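Local coordinates for acetyltransferase (Klebsiella pneumoniae, PDB 5XUN) that acts as the acetyltransferase toxin KacT of a type II toxin-antitoxin system, a GNAT-fold enzyme that probably transfers acetyl from acetyl-CoA to glycyl-tRNA, at the interface of chains A and B. Residues are numbered along the deposited sequence; one frame, centred on the assembly and turned at random. Chains: chain A/B, Acetyltransferase.

The interface of chains A and B. Residues chain A 43-46, 48, 65-67, 92, 119; chain B 90, 124, 126-128.
Just past helix 108-126 of chain B, the backbone at B:Gly128 forms a parallel beta bridge with A:Ser66 in strand 59-71. B:Gly128 N donates a hydrogen bond to A:Leu65 O at 2.9 Å from above that carbonyl plane, whereas B:Gly128 O accepts one from A:Gly67 N at 2.8 Å, nearly straight (172° at H). The residue before it, B:Val127, sends both branches into chain A. B:Val127 CG1, anti to the backbone N (chi1 167°), lies over the A:Ser66–A:Gly67 peptide and meets A:Val92 CG1 tip to tip at 4.1 Å; the B:Val127 and A:Leu65 side chains cross obliquely, CG2 against CD1. The end of the helix is held from the other flank by A:Tyr48, whose phenol OH donates to B:Ala126 O at 2.5 Å, a short bond on a carbonyl lone pair with the acceptor in the plane of the ring. A:Arg46, bent at chi2 and chi3, passes its aliphatic stem alongside the B:Ser124 carbonyl, CG 3.3 Å from O, while water 2 sits over one guanidinium face. Beyond it water links the subunits: water 1 bridges A:Gln43 OE1 and B:Ser124 O, with a longer link to B:Val127 O, and water 2 joins the same OE1 to the B:Ser124 hydroxyl OG. On the opposite side the ring of B:Pro90 packs by CB against A:Ser66 CB (4.0 Å) and by CG against A:Ile44, whose carbonyl O is tied by A:Ser66 OG at 2.9 Å, bracing loop against strand. Repeated by the two-fold axis, this strand pairing just after a helix, with B:Val127 as apolar plug and A:Tyr48 capping the last helical carbonyl, would hold the two GNAT subunits together if the deposited dimer is the functional one.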
loop_
_atom_site.group_PDB
_atom_site.type_symbol
_atom_site.label_atom_id
_atom_site.label_comp_id
_atom_site.label_asym_id
_atom_site.label_seq_id
_atom_site.Cartn_x
_atom_site.Cartn_y
_atom_site.Cartn_z
ATOM N N GLN A 43 -8.411 -6.195 -7.774
ATOM C CA GLN A 43 -7.634 -5.722 -6.627
ATOM C C GLN A 43 -6.133 -5.812 -6.900
ATOM O O GLN A 43 -5.331 -5.959 -5.975
ATOM C CB GLN A 43 -8.011 -6.486 -5.352
ATOM C CG GLN A 43 -9.515 -6.567 -5.090
ATOM C CD GLN A 43 -10.175 -5.197 -4.982
ATOM O OE1 GLN A 43 -9.600 -4.257 -4.429
ATOM N NE2 GLN A 43 -11.380 -5.077 -5.528
ATOM N N ILE A 44 -5.765 -5.750 -8.181
ATOM C CA ILE A 44 -4.371 -5.694 -8.619
ATOM C C ILE A 44 -3.875 -4.257 -8.659
ATOM O O ILE A 44 -2.673 -4.004 -8.528
ATOM C CB ILE A 44 -4.239 -6.343 -10.014
ATOM C CG1 ILE A 44 -4.665 -7.796 -9.941
ATOM C CG2 ILE A 44 -2.816 -6.270 -10.538
ATOM C CD1 ILE A 44 -3.988 -8.492 -8.819
ATOM N N LEU A 45 -4.794 -3.325 -8.857
ATOM C CA LEU A 45 -4.538 -1.906 -8.986
ATOM C C LEU A 45 -5.848 -1.220 -8.654
ATOM O O LEU A 45 -6.900 -1.859 -8.560
ATOM C CB LEU A 45 -4.047 -1.545 -10.396
ATOM C CG LEU A 45 -4.963 -1.872 -11.608
ATOM C CD1 LEU A 45 -6.067 -0.854 -11.823
ATOM C CD2 LEU A 45 -4.159 -2.019 -12.878
ATOM N N ARG A 46 -5.782 0.090 -8.491
ATOM C CA ARG A 46 -6.979 0.902 -8.516
ATOM C C ARG A 46 -6.765 1.981 -9.569
ATOM O O ARG A 46 -5.681 2.568 -9.651
ATOM C CB ARG A 46 -7.291 1.482 -7.140
ATOM C CG ARG A 46 -7.579 0.401 -6.083
ATOM C CD ARG A 46 -8.777 -0.496 -6.427
ATOM N NE ARG A 46 -10.023 0.124 -6.007
ATOM C CZ ARG A 46 -11.230 -0.399 -6.196
ATOM N NH1 ARG A 46 -11.368 -1.566 -6.811
ATOM N NH2 ARG A 46 -12.305 0.261 -5.774
ATOM N N TYR A 48 -7.872 5.438 -11.904
ATOM C CA TYR A 48 -8.464 6.760 -11.849
ATOM C C TYR A 48 -8.454 7.327 -13.260
ATOM O O TYR A 48 -7.550 7.038 -14.045
ATOM C CB TYR A 48 -7.691 7.683 -10.895
ATOM C CG TYR A 48 -7.663 7.193 -9.451
ATOM C CD1 TYR A 48 -6.872 6.105 -9.073
ATOM C CD2 TYR A 48 -8.396 7.836 -8.470
ATOM C CE1 TYR A 48 -6.843 5.663 -7.745
ATOM C CE2 TYR A 48 -8.374 7.409 -7.163
ATOM C CZ TYR A 48 -7.596 6.321 -6.802
ATOM O OH TYR A 48 -7.588 5.920 -5.485
ATOM N N LEU A 65 -2.618 2.744 -9.565
ATOM C CA LEU A 65 -1.769 2.659 -8.380
ATOM C C LEU A 65 -1.855 1.256 -7.795
ATOM O O LEU A 65 -2.955 0.704 -7.671
ATOM C CB LEU A 65 -2.205 3.660 -7.312
ATOM C CG LEU A 65 -2.173 5.137 -7.674
ATOM C CD1 LEU A 65 -2.799 5.963 -6.566
ATOM C CD2 LEU A 65 -0.736 5.557 -7.895
ATOM N N SER A 66 -0.701 0.699 -7.408
ATOM C CA SER A 66 -0.630 -0.596 -6.738
ATOM C C SER A 66 0.329 -0.524 -5.559
ATOM O O SER A 66 1.381 0.119 -5.640
ATOM C CB SER A 66 -0.165 -1.714 -7.682
ATOM O OG SER A 66 -0.960 -1.750 -8.854
ATOM N N GLY A 67 -0.036 -1.197 -4.466
ATOM C CA GLY A 67 0.882 -1.314 -3.349
ATOM C C GLY A 67 2.128 -2.071 -3.763
ATOM O O GLY A 67 2.088 -2.916 -4.651
ATOM N N VAL A 92 4.114 2.805 -2.952
ATOM C CA VAL A 92 3.033 2.641 -3.915
ATOM C C VAL A 92 3.649 2.805 -5.295
ATOM O O VAL A 92 4.527 3.651 -5.493
ATOM C CB VAL A 92 1.895 3.660 -3.685
ATOM C CG1 VAL A 92 0.865 3.612 -4.828
ATOM C CG2 VAL A 92 1.203 3.372 -2.371
ATOM N N VAL A 119 -3.552 11.108 -3.348
ATOM C CA VAL A 119 -4.040 9.786 -2.967
ATOM C C VAL A 119 -2.984 9.057 -2.148
ATOM O O VAL A 119 -3.282 8.499 -1.087
ATOM C CB VAL A 119 -4.463 8.975 -4.204
ATOM C CG1 VAL A 119 -4.710 7.520 -3.803
ATOM C CG2 VAL A 119 -5.741 9.576 -4.826
ATOM N N PRO B 90 0.372 -7.045 -5.495
ATOM C CA PRO B 90 0.460 -5.973 -4.501
ATOM C C PRO B 90 -0.193 -6.408 -3.204
ATOM O O PRO B 90 -1.121 -7.225 -3.193
ATOM C CB PRO B 90 -0.311 -4.819 -5.152
ATOM C CG PRO B 90 -1.348 -5.516 -6.019
ATOM C CD PRO B 90 -0.695 -6.808 -6.486
ATOM N N SER B 124 -7.540 -0.665 0.319
ATOM C CA SER B 124 -7.675 -1.369 -0.949
ATOM C C SER B 124 -8.562 -0.627 -1.942
ATOM O O SER B 124 -8.438 -0.846 -3.156
ATOM C CB SER B 124 -8.251 -2.764 -0.701
ATOM O OG SER B 124 -9.625 -2.674 -0.328
ATOM N N ALA B 126 -8.464 2.617 -2.520
ATOM C CA ALA B 126 -7.729 3.738 -3.094
ATOM C C ALA B 126 -6.503 3.308 -3.868
ATOM O O ALA B 126 -6.094 4.008 -4.800
ATOM C CB ALA B 126 -7.287 4.714 -1.997
ATOM N N VAL B 127 -5.896 2.191 -3.473
ATOM C CA VAL B 127 -4.668 1.683 -4.065
ATOM C C VAL B 127 -4.811 0.174 -4.229
ATOM O O VAL B 127 -5.448 -0.495 -3.412
ATOM C CB VAL B 127 -3.443 2.050 -3.186
ATOM C CG1 VAL B 127 -2.229 1.274 -3.595
ATOM C CG2 VAL B 127 -3.145 3.564 -3.264
ATOM N N GLY B 128 -4.233 -0.363 -5.300
ATOM C CA GLY B 128 -4.337 -1.789 -5.537
ATOM C C GLY B 128 -3.665 -2.634 -4.474
ATOM O O GLY B 128 -2.439 -2.586 -4.310
HETATM O O HOH W 1 -7.315 -2.968 -4.177
HETATM O O HOH W 2 -11.065 -2.675 -2.948
#